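Local atomic coordinates of alpha-1,4-endofucoidanase (Mariniflexile fucanivorans, PDB entry 6DLH), a protein that cleaves internal alpha-1,4 linkages of the sulfated polysaccharide fucoidan as a retaining glycoside hydrolase, and carries several bound calcium ions. Residues Arg54-Asn59 with Ala163-Val168; Lys73-Val78 with Gln404-Asp409. All blocks are in the same frame, centred on the assembly; numbering follows the deposited sequence.

Contact 1: residues Arg54-Asn59 with Ala163-Val168; sequences RTFNGN and ADYPDV
The ring of F56 and the side chain of D164 stack where two beta-alpha loops meet, after strands 46-49 and 143-149 of the parallel catalytic-domain sheet. D164 CB sits over one ring face, 3.9 Å from the F56 centroid; R54 C lies on the opposite face. With CG anti to its carbonyl carbon (chi1 -74°), the D164 carboxylate runs out past the CE1-CZ rim, its plane 22° from that of the ring, with D164 OD2 3.5 Å from F56 CE1. At the ring edge lies R54 CZ; R54 NH2 reaches D164 OD1 in a long salt bridge of 3.5 Å, the two planes turned steeply. R54 NE has a second acidic partner, E390. Y165 meets F56 obliquely, CE1 to CD2 at 3.8 Å, while its hydroxyl bonds I90 O. A nearly straight hydrogen bond runs from N57 ND2 to D164 O (3.0 Å, 172°), while N57 OD1 accepts from L119 N. Behind this first shell, a type I' beta turn from F56 to N59, closed by N59 N on F56 O, presents F56 and N57 to the partner loop; N59 ND2 hydrogen-bonds R54 O at 3.1 Å, from above the carbonyl plane.

Contact 2: residues Lys73-Val78 with Gln404-Asp409; sequences KDIRTV and QFELTD. With CA (calcium ion), chain H.
The carboxylate of D409 faces the backbone of the 73-78 loop, its two oxygens taking successive amides. T77 N meets the syn lone pair of D409 OD1 at 2.7 Å. R76 N comes to D409 OD2, also on the syn side but 34° out of the carboxylate plane, in an almost straight bond of 2.9 Å. T77 OG1 donates to OD1 as well, though its modelled separation is doubtfully short. The CB of D409 points at the loop, and chi1 of -161° sets CG anti to the backbone N, beside the carbonyl carbon. The guanidinium plane of R76 stands at nearly a right angle to this carboxylate and turns back on its own loop, R76 NH2 bonding K73 O at 3.0 Å, and its NH1 bonds V447 O. A further pair of flat groups, the carboxylates of D74 and E406, are inclined by 45°, with D74 OD2 3.7 Å from E406 OE1. A water joins D74 N to E406 OE2 beside them. I75 sits between E406 and D409, CG1 beside E406 OE2 and CG2 beside D409 OD1, while I75 CD1 packs on F405 CB at 3.9 Å and approaches the F405 ring obliquely.

T77 O binds a calcium ion at 2.4 Å, alongside D79 and four waters, so D409 is a second-shell residue, gripping the amide N of the same residue whose carbonyl O binds the metal. An alanine in place of D409 would probably leave R76 N and T77 N without their acceptor and let the metal-binding loop shift.

Helix 399-415 carries D409 on the side facing this loop; Q404 and T408 touch F364 of helix 361-372, F405 rests on L46 and M48 of strand 46-49, and V78 also touches M48.

How the contacts relate
Both contacts belong to the catalytic domain, about 36 Å apart between centres and about 21 Å between nearest atoms, without touching. Their segments alternate along the chain: 54-59, 73-78, 163-168, then 404-409. Strands 46-49, 80-84 and 143-149, neighbours in the parallel sheet, connect them. Contact 1 joins loops that leave the C-terminal ends of the first and third, whereas 73-78 in contact 2 leads into the start of 80-84, placing the two at opposite ends of the strands. Contact 1 thus ties together beta-alpha loops, the side where barrel-type glycosidases usually hold their active site; contact 2 clasps helix 399-415 to the other end, beside a calcium ion.

Contact 1: residues Arg54-Asn59 with Ala163-Val168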
ATOM      1  N   ARG A  54      -7.185   0.743   5.825  1.00 37.39           N
ATOM      2  CA  ARG A  54      -7.232   1.887   6.727  1.00 35.27           C
ATOM      3  C   ARG A  54      -5.953   2.700   6.559  1.00 33.01           C
ATOM      4  O   ARG A  54      -5.107   2.710   7.440  1.00 35.61           O
ATOM      5  CB  ARG A  54      -7.518   1.424   8.162  1.00 35.67           C
ATOM      6  CG  ARG A  54      -8.704   0.475   8.256  1.00 37.40           C
ATOM      7  CD  ARG A  54      -9.223   0.127   9.644  1.00 41.46           C
ATOM      8  NE  ARG A  54      -9.866   1.258  10.309  1.00 44.56           N
ATOM      9  CZ  ARG A  54     -11.089   1.721  10.047  1.00 46.44           C
ATOM     10  NH1 ARG A  54     -11.872   1.112   9.170  1.00 42.85           N
ATOM     11  NH2 ARG A  54     -11.524   2.806  10.667  1.00 48.10           N
ATOM     12  N   THR A  55      -5.814   3.353   5.401  1.00 33.57           N
ATOM     13  CA  THR A  55      -4.535   3.896   4.975  1.00 35.96           C
ATOM     14  C   THR A  55      -4.404   5.374   5.337  1.00 38.79           C
ATOM     15  O   THR A  55      -3.339   5.952   5.146  1.00 36.98           O
ATOM     16  CB  THR A  55      -4.349   3.771   3.458  1.00 36.72           C
ATOM     17  OG1 THR A  55      -5.354   4.581   2.848  1.00 36.83           O
ATOM     18  CG2 THR A  55      -4.437   2.345   2.956  1.00 37.30           C
ATOM     19  N   PHE A  56      -5.490   5.964   5.856  1.00 40.66           N
ATOM     20  CA  PHE A  56      -5.645   7.402   6.024  1.00 42.22           C
ATOM     21  C   PHE A  56      -4.844   7.908   7.227  1.00 44.11           C
ATOM     22  O   PHE A  56      -4.429   7.125   8.078  1.00 47.94           O
ATOM     23  CB  PHE A  56      -7.127   7.720   6.243  1.00 40.58           C
ATOM     24  CG  PHE A  56      -7.815   6.763   7.184  1.00 39.26           C
ATOM     25  CD1 PHE A  56      -7.519   6.759   8.542  1.00 38.88           C
ATOM     26  CD2 PHE A  56      -8.738   5.844   6.710  1.00 37.49           C
ATOM     27  CE1 PHE A  56      -8.138   5.862   9.404  1.00 37.90           C
ATOM     28  CE2 PHE A  56      -9.361   4.953   7.573  1.00 36.88           C
ATOM     29  CZ  PHE A  56      -9.063   4.963   8.919  1.00 38.07           C
ATOM     30  N   ASN A  57      -4.660   9.236   7.283  1.00 44.75           N
ATOM     31  CA  ASN A  57      -4.207   9.956   8.466  1.00 42.22           C
ATOM     32  C   ASN A  57      -2.801   9.512   8.856  1.00 41.68           C
ATOM     33  O   ASN A  57      -2.530   9.287  10.035  1.00 39.28           O
ATOM     34  CB  ASN A  57      -5.188   9.831   9.635  1.00 41.01           C
ATOM     35  CG  ASN A  57      -6.517  10.498   9.353  1.00 43.96           C
ATOM     36  OD1 ASN A  57      -6.587  11.468   8.594  1.00 43.90           O
ATOM     37  ND2 ASN A  57      -7.577   9.968   9.945  1.00 40.98           N
ATOM     38  N   GLY A  58      -1.944   9.372   7.836  1.00 42.79           N
ATOM     39  CA  GLY A  58      -0.543   9.016   7.998  1.00 45.93           C
ATOM     40  C   GLY A  58      -0.282   7.511   8.081  1.00 43.48           C
ATOM     41  O   GLY A  58       0.867   7.086   7.965  1.00 45.03           O
ATOM     42  N   ASN A  59      -1.342   6.717   8.285  1.00 42.32           N
ATOM     43  CA  ASN A  59      -1.235   5.275   8.467  1.00 42.16           C
ATOM     44  C   ASN A  59      -0.341   4.612   7.414  1.00 40.31           C
ATOM     45  O   ASN A  59       0.406   3.703   7.753  1.00 40.85           O
ATOM     46  CB  ASN A  59      -2.602   4.591   8.549  1.00 43.50           C
ATOM     47  CG  ASN A  59      -3.373   4.890   9.820  1.00 44.62           C
ATOM     48  OD1 ASN A  59      -2.801   5.280  10.833  1.00 44.07           O
ATOM     49  ND2 ASN A  59      -4.679   4.676   9.787  1.00 44.21           N
ATOM     50  N   ALA A 163     -15.883   8.960  10.124  1.00 54.74           N
ATOM     51  CA  ALA A 163     -15.346   9.511  11.359  1.00 55.30           C
ATOM     52  C   ALA A 163     -13.816   9.563  11.364  1.00 57.14           C
ATOM     53  O   ALA A 163     -13.224   9.786  12.420  1.00 58.74           O
ATOM     54  CB  ALA A 163     -15.872   8.717  12.533  1.00 56.22           C
ATOM     55  N   ASP A 164     -13.179   9.373  10.198  1.00 53.23           N
ATOM     56  CA  ASP A 164     -11.729   9.457  10.093  1.00 52.86           C
ATOM     57  C   ASP A 164     -11.336  10.547   9.099  1.00 52.16           C
ATOM     58  O   ASP A 164     -10.247  11.110   9.190  1.00 51.53           O
ATOM     59  CB  ASP A 164     -11.091   8.097   9.781  1.00 51.89           C
ATOM     60  CG  ASP A 164     -11.073   7.158  10.975  1.00 52.26           C
ATOM     61  OD1 ASP A 164     -11.970   6.292  11.062  1.00 55.87           O
ATOM     62  OD2 ASP A 164     -10.167   7.300  11.814  1.00 53.09           O
ATOM     63  N   TYR A 165     -12.231  10.821   8.146  1.00 54.50           N
ATOM     64  CA  TYR A 165     -12.080  11.917   7.201  1.00 56.39           C
ATOM     65  C   TYR A 165     -13.436  12.606   7.046  1.00 59.76           C
ATOM     66  O   TYR A 165     -13.941  12.746   5.932  1.00 58.35           O
ATOM     67  CB  TYR A 165     -11.468  11.418   5.884  1.00 56.98           C
ATOM     68  CG  TYR A 165     -11.947  10.054   5.445  1.00 56.99           C
ATOM     69  CD1 TYR A 165     -11.420   8.898   6.007  1.00 57.52           C
ATOM     70  CD2 TYR A 165     -12.938   9.911   4.484  1.00 54.91           C
ATOM     71  CE1 TYR A 165     -11.865   7.639   5.632  1.00 56.03           C
ATOM     72  CE2 TYR A 165     -13.390   8.660   4.094  1.00 53.97           C
ATOM     73  CZ  TYR A 165     -12.853   7.520   4.671  1.00 54.92           C
ATOM     74  OH  TYR A 165     -13.293   6.279   4.310  1.00 53.69           O
ATOM     75  N   PRO A 166     -14.042  13.095   8.160  1.00 63.79           N
ATOM     76  CA  PRO A 166     -15.456  13.484   8.191  1.00 63.38           C
ATOM     77  C   PRO A 166     -15.966  14.427   7.103  1.00 60.10           C
ATOM     78  O   PRO A 166     -17.132  14.335   6.729  1.00 60.66           O
ATOM     79  CB  PRO A 166     -15.636  14.115   9.582  1.00 63.10           C
ATOM     80  CG  PRO A 166     -14.566  13.456  10.417  1.00 63.33           C
ATOM     81  CD  PRO A 166     -13.395  13.305   9.467  1.00 64.30           C
ATOM     82  N   ASP A 167     -15.103  15.311   6.587  1.00 58.44           N
ATOM     83  CA  ASP A 167     -15.576  16.302   5.629  1.00 61.51           C
ATOM     84  C   ASP A 167     -14.585  16.520   4.488  1.00 59.92           C
ATOM     85  O   ASP A 167     -14.539  17.607   3.917  1.00 61.16           O
ATOM     86  CB  ASP A 167     -16.019  17.606   6.309  1.00 67.55           C
ATOM     87  CG  ASP A 167     -15.256  17.960   7.577  1.00 66.86           C
ATOM     88  OD1 ASP A 167     -14.047  18.244   7.473  1.00 59.49           O
ATOM     89  OD2 ASP A 167     -15.883  17.945   8.662  1.00 68.92           O
ATOM     90  N   VAL A 168     -13.831  15.471   4.131  1.00 59.90           N
ATOM     91  CA  VAL A 168     -12.928  15.532   2.991  1.00 56.87           C
ATOM     92  C   VAL A 168     -13.740  15.572   1.697  1.00 57.10           C
ATOM     93  O   VAL A 168     -13.371  16.280   0.759  1.00 52.68           O
ATOM     94  CB  VAL A 168     -11.915  14.370   2.995  1.00 58.11           C
ATOM     95  CG1 VAL A 168     -11.429  14.026   1.595  1.00 56.57           C
ATOM     96  CG2 VAL A 168     -10.732  14.662   3.901  1.00 57.91           C
TER

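Contact 2: residues Lys73-Val78 with Gln404-Asp409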
ATOM      1  N   LYS A  73       9.723 -15.070  -3.372  1.00 28.77           N
ATOM      2  CA  LYS A  73      10.944 -15.170  -4.159  1.00 31.05           C
ATOM      3  C   LYS A  73      10.908 -16.402  -5.057  1.00 29.66           C
ATOM      4  O   LYS A  73      11.379 -16.349  -6.187  1.00 29.12           O
ATOM      5  CB  LYS A  73      12.176 -15.276  -3.253  1.00 34.16           C
ATOM      6  CG  LYS A  73      12.917 -13.974  -2.981  1.00 38.67           C
ATOM      7  CD  LYS A  73      14.042 -14.138  -1.969  1.00 40.88           C
ATOM      8  CE  LYS A  73      15.314 -14.681  -2.580  1.00 45.58           C
ATOM      9  NZ  LYS A  73      16.043 -13.633  -3.337  1.00 53.24           N
ATOM     10  N   ASP A  74      10.336 -17.496  -4.548  1.00 30.29           N
ATOM     11  CA  ASP A  74      10.367 -18.787  -5.219  1.00 32.51           C
ATOM     12  C   ASP A  74       9.270 -18.903  -6.285  1.00 31.54           C
ATOM     13  O   ASP A  74       9.212 -19.904  -6.997  1.00 32.38           O
ATOM     14  CB  ASP A  74      10.327 -19.930  -4.199  1.00 35.46           C
ATOM     15  CG  ASP A  74      10.839 -21.251  -4.742  1.00 39.74           C
ATOM     16  OD1 ASP A  74      11.676 -21.226  -5.657  1.00 42.19           O
ATOM     17  OD2 ASP A  74      10.386 -22.298  -4.250  1.00 46.98           O
ATOM     18  N   ILE A  75       8.417 -17.877  -6.420  1.00 27.71           N
ATOM     19  CA  ILE A  75       7.365 -17.894  -7.430  1.00 25.92           C
ATOM     20  C   ILE A  75       7.866 -17.242  -8.717  1.00 25.94           C
ATOM     21  O   ILE A  75       7.956 -16.023  -8.811  1.00 26.47           O
ATOM     22  CB  ILE A  75       6.068 -17.241  -6.913  1.00 24.82           C
ATOM     23  CG1 ILE A  75       5.648 -17.821  -5.556  1.00 25.47           C
ATOM     24  CG2 ILE A  75       4.977 -17.402  -7.959  1.00 25.03           C
ATOM     25  CD1 ILE A  75       4.437 -17.152  -4.928  1.00 28.01           C
ATOM     26  N   ARG A  76       8.157 -18.063  -9.729  1.00 25.69           N
ATOM     27  CA  ARG A  76       8.927 -17.584 -10.865  1.00 26.10           C
ATOM     28  C   ARG A  76       8.037 -17.220 -12.054  1.00 27.08           C
ATOM     29  O   ARG A  76       8.519 -16.532 -12.954  1.00 24.76           O
ATOM     30  CB  ARG A  76      10.008 -18.605 -11.238  1.00 26.79           C
ATOM     31  CG  ARG A  76      10.957 -18.930 -10.090  1.00 27.54           C
ATOM     32  CD  ARG A  76      12.022 -17.859  -9.985  1.00 29.93           C
ATOM     33  NE  ARG A  76      11.699 -16.691  -9.192  1.00 29.92           N
ATOM     34  CZ  ARG A  76      12.199 -15.471  -9.381  1.00 29.25           C
ATOM     35  NH1 ARG A  76      12.827 -15.161 -10.501  1.00 27.85           N
ATOM     36  NH2 ARG A  76      12.048 -14.553  -8.447  1.00 27.73           N
ATOM     37  N   THR A  77       6.767 -17.682 -12.061  1.00 25.69           N
ATOM     38  CA  THR A  77       5.908 -17.525 -13.232  1.00 25.97           C
ATOM     39  C   THR A  77       4.896 -16.400 -13.060  1.00 25.61           C
ATOM     40  O   THR A  77       4.205 -16.048 -14.019  1.00 26.96           O
ATOM     41  CB  THR A  77       5.193 -18.818 -13.656  1.00 26.38           C
ATOM     42  OG1 THR A  77       4.360 -19.289 -12.594  1.00 24.48           O
ATOM     43  CG2 THR A  77       6.156 -19.898 -14.101  1.00 25.64           C
ATOM     44  N   VAL A  78       4.812 -15.837 -11.852  1.00 25.26           N
ATOM     45  CA  VAL A  78       3.923 -14.711 -11.608  1.00 24.86           C
ATOM     46  C   VAL A  78       4.399 -13.502 -12.420  1.00 25.46           C
ATOM     47  O   VAL A  78       5.593 -13.318 -12.632  1.00 24.24           O
ATOM     48  CB  VAL A  78       3.811 -14.404 -10.102  1.00 25.74           C
ATOM     49  CG1 VAL A  78       5.171 -14.099  -9.467  1.00 26.22           C
ATOM     50  CG2 VAL A  78       2.817 -13.290  -9.831  1.00 24.72           C
ATOM     51  N   GLN A 404      -0.726 -22.652  -2.394  1.00 21.44           N
ATOM     52  CA  GLN A 404      -1.466 -22.826  -3.635  1.00 21.42           C
ATOM     53  C   GLN A 404      -0.713 -22.216  -4.819  1.00 21.75           C
ATOM     54  O   GLN A 404      -0.642 -22.819  -5.892  1.00 22.17           O
ATOM     55  CB  GLN A 404      -2.893 -22.287  -3.490  1.00 21.32           C
ATOM     56  CG  GLN A 404      -3.706 -22.981  -2.400  1.00 21.11           C
ATOM     57  CD  GLN A 404      -5.195 -22.764  -2.547  1.00 22.03           C
ATOM     58  OE1 GLN A 404      -5.662 -21.647  -2.796  1.00 21.91           O
ATOM     59  NE2 GLN A 404      -5.960 -23.833  -2.378  1.00 20.71           N
ATOM     60  N   PHE A 405      -0.148 -21.020  -4.609  1.00 22.45           N
ATOM     61  CA  PHE A 405       0.633 -20.308  -5.609  1.00 22.68           C
ATOM     62  C   PHE A 405       1.901 -21.074  -5.985  1.00 23.09           C
ATOM     63  O   PHE A 405       2.288 -21.095  -7.151  1.00 23.17           O
ATOM     64  CB  PHE A 405       0.888 -18.859  -5.167  1.00 22.96           C
ATOM     65  CG  PHE A 405       0.123 -17.852  -5.986  1.00 22.08           C
ATOM     66  CD1 PHE A 405      -1.201 -17.564  -5.707  1.00 22.44           C
ATOM     67  CD2 PHE A 405       0.711 -17.235  -7.080  1.00 22.60           C
ATOM     68  CE1 PHE A 405      -1.916 -16.668  -6.493  1.00 22.07           C
ATOM     69  CE2 PHE A 405      -0.003 -16.340  -7.866  1.00 22.98           C
ATOM     70  CZ  PHE A 405      -1.318 -16.051  -7.567  1.00 21.62           C
ATOM     71  N   GLU A 406       2.528 -21.731  -5.001  1.00 24.50           N
ATOM     72  CA  GLU A 406       3.721 -22.527  -5.255  1.00 23.91           C
ATOM     73  C   GLU A 406       3.382 -23.756  -6.100  1.00 24.34           C
ATOM     74  O   GLU A 406       4.093 -24.062  -7.054  1.00 24.16           O
ATOM     75  CB  GLU A 406       4.425 -22.894  -3.948  1.00 25.21           C
ATOM     76  CG  GLU A 406       5.197 -21.744  -3.321  1.00 27.22           C
ATOM     77  CD  GLU A 406       6.491 -21.324  -3.999  1.00 29.15           C
ATOM     78  OE1 GLU A 406       6.812 -21.874  -5.074  1.00 31.13           O
ATOM     79  OE2 GLU A 406       7.182 -20.447  -3.443  1.00 30.16           O
ATOM     80  N   LEU A 407       2.298 -24.468  -5.745  1.00 24.01           N
ATOM     81  CA  LEU A 407       1.869 -25.613  -6.537  1.00 22.95           C
ATOM     82  C   LEU A 407       1.576 -25.164  -7.969  1.00 22.78           C
ATOM     83  O   LEU A 407       2.020 -25.796  -8.920  1.00 24.87           O
ATOM     84  CB  LEU A 407       0.647 -26.273  -5.883  1.00 21.85           C
ATOM     85  CG  LEU A 407       0.915 -26.952  -4.536  1.00 22.73           C
ATOM     86  CD1 LEU A 407      -0.380 -27.368  -3.853  1.00 19.76           C
ATOM     87  CD2 LEU A 407       1.856 -28.144  -4.689  1.00 21.11           C
ATOM     88  N   THR A 408       0.840 -24.054  -8.110  1.00 22.36           N
ATOM     89  CA  THR A 408       0.579 -23.439  -9.402  1.00 22.42           C
ATOM     90  C   THR A 408       1.883 -23.169 -10.157  1.00 22.79           C
ATOM     91  O   THR A 408       1.966 -23.427 -11.359  1.00 22.96           O
ATOM     92  CB  THR A 408      -0.243 -22.154  -9.240  1.00 22.65           C
ATOM     93  OG1 THR A 408      -1.473 -22.493  -8.596  1.00 21.67           O
ATOM     94  CG2 THR A 408      -0.526 -21.458 -10.553  1.00 21.75           C
ATOM     95  N   ASP A 409       2.886 -22.623  -9.455  1.00 23.11           N
ATOM     96  CA  ASP A 409       4.140 -22.238 -10.088  1.00 23.14           C
ATOM     97  C   ASP A 409       4.811 -23.470 -10.690  1.00 23.25           C
ATOM     98  O   ASP A 409       5.251 -23.426 -11.832  1.00 22.32           O
ATOM     99  CB  ASP A 409       5.050 -21.457  -9.130  1.00 24.86           C
ATOM    100  CG  ASP A 409       6.152 -20.649  -9.809  1.00 25.90           C
ATOM    101  OD1 ASP A 409       5.831 -19.806 -10.667  1.00 28.02           O
ATOM    102  OD2 ASP A 409       7.322 -20.838  -9.449  1.00 28.25           O
TER
HETATM  103 CA    CA H 807       4.006 -15.715 -16.388  1.00 28.93          CA
HETATM  104  O   HOH W   1       8.875 -18.154  -2.123  1.00 26.80           O
HETATM  105  O   HOH W   2       1.996 -17.105 -16.344  1.00 23.92           O
HETATM  106  O   HOH W   3       4.631 -18.169 -16.974  1.00 27.24           O
HETATM  107  O   HOH W   4       6.343 -15.479 -16.632  1.00 25.89           O
HETATM  108  O   HOH W   5       3.440 -15.391 -18.585  1.00 47.33           O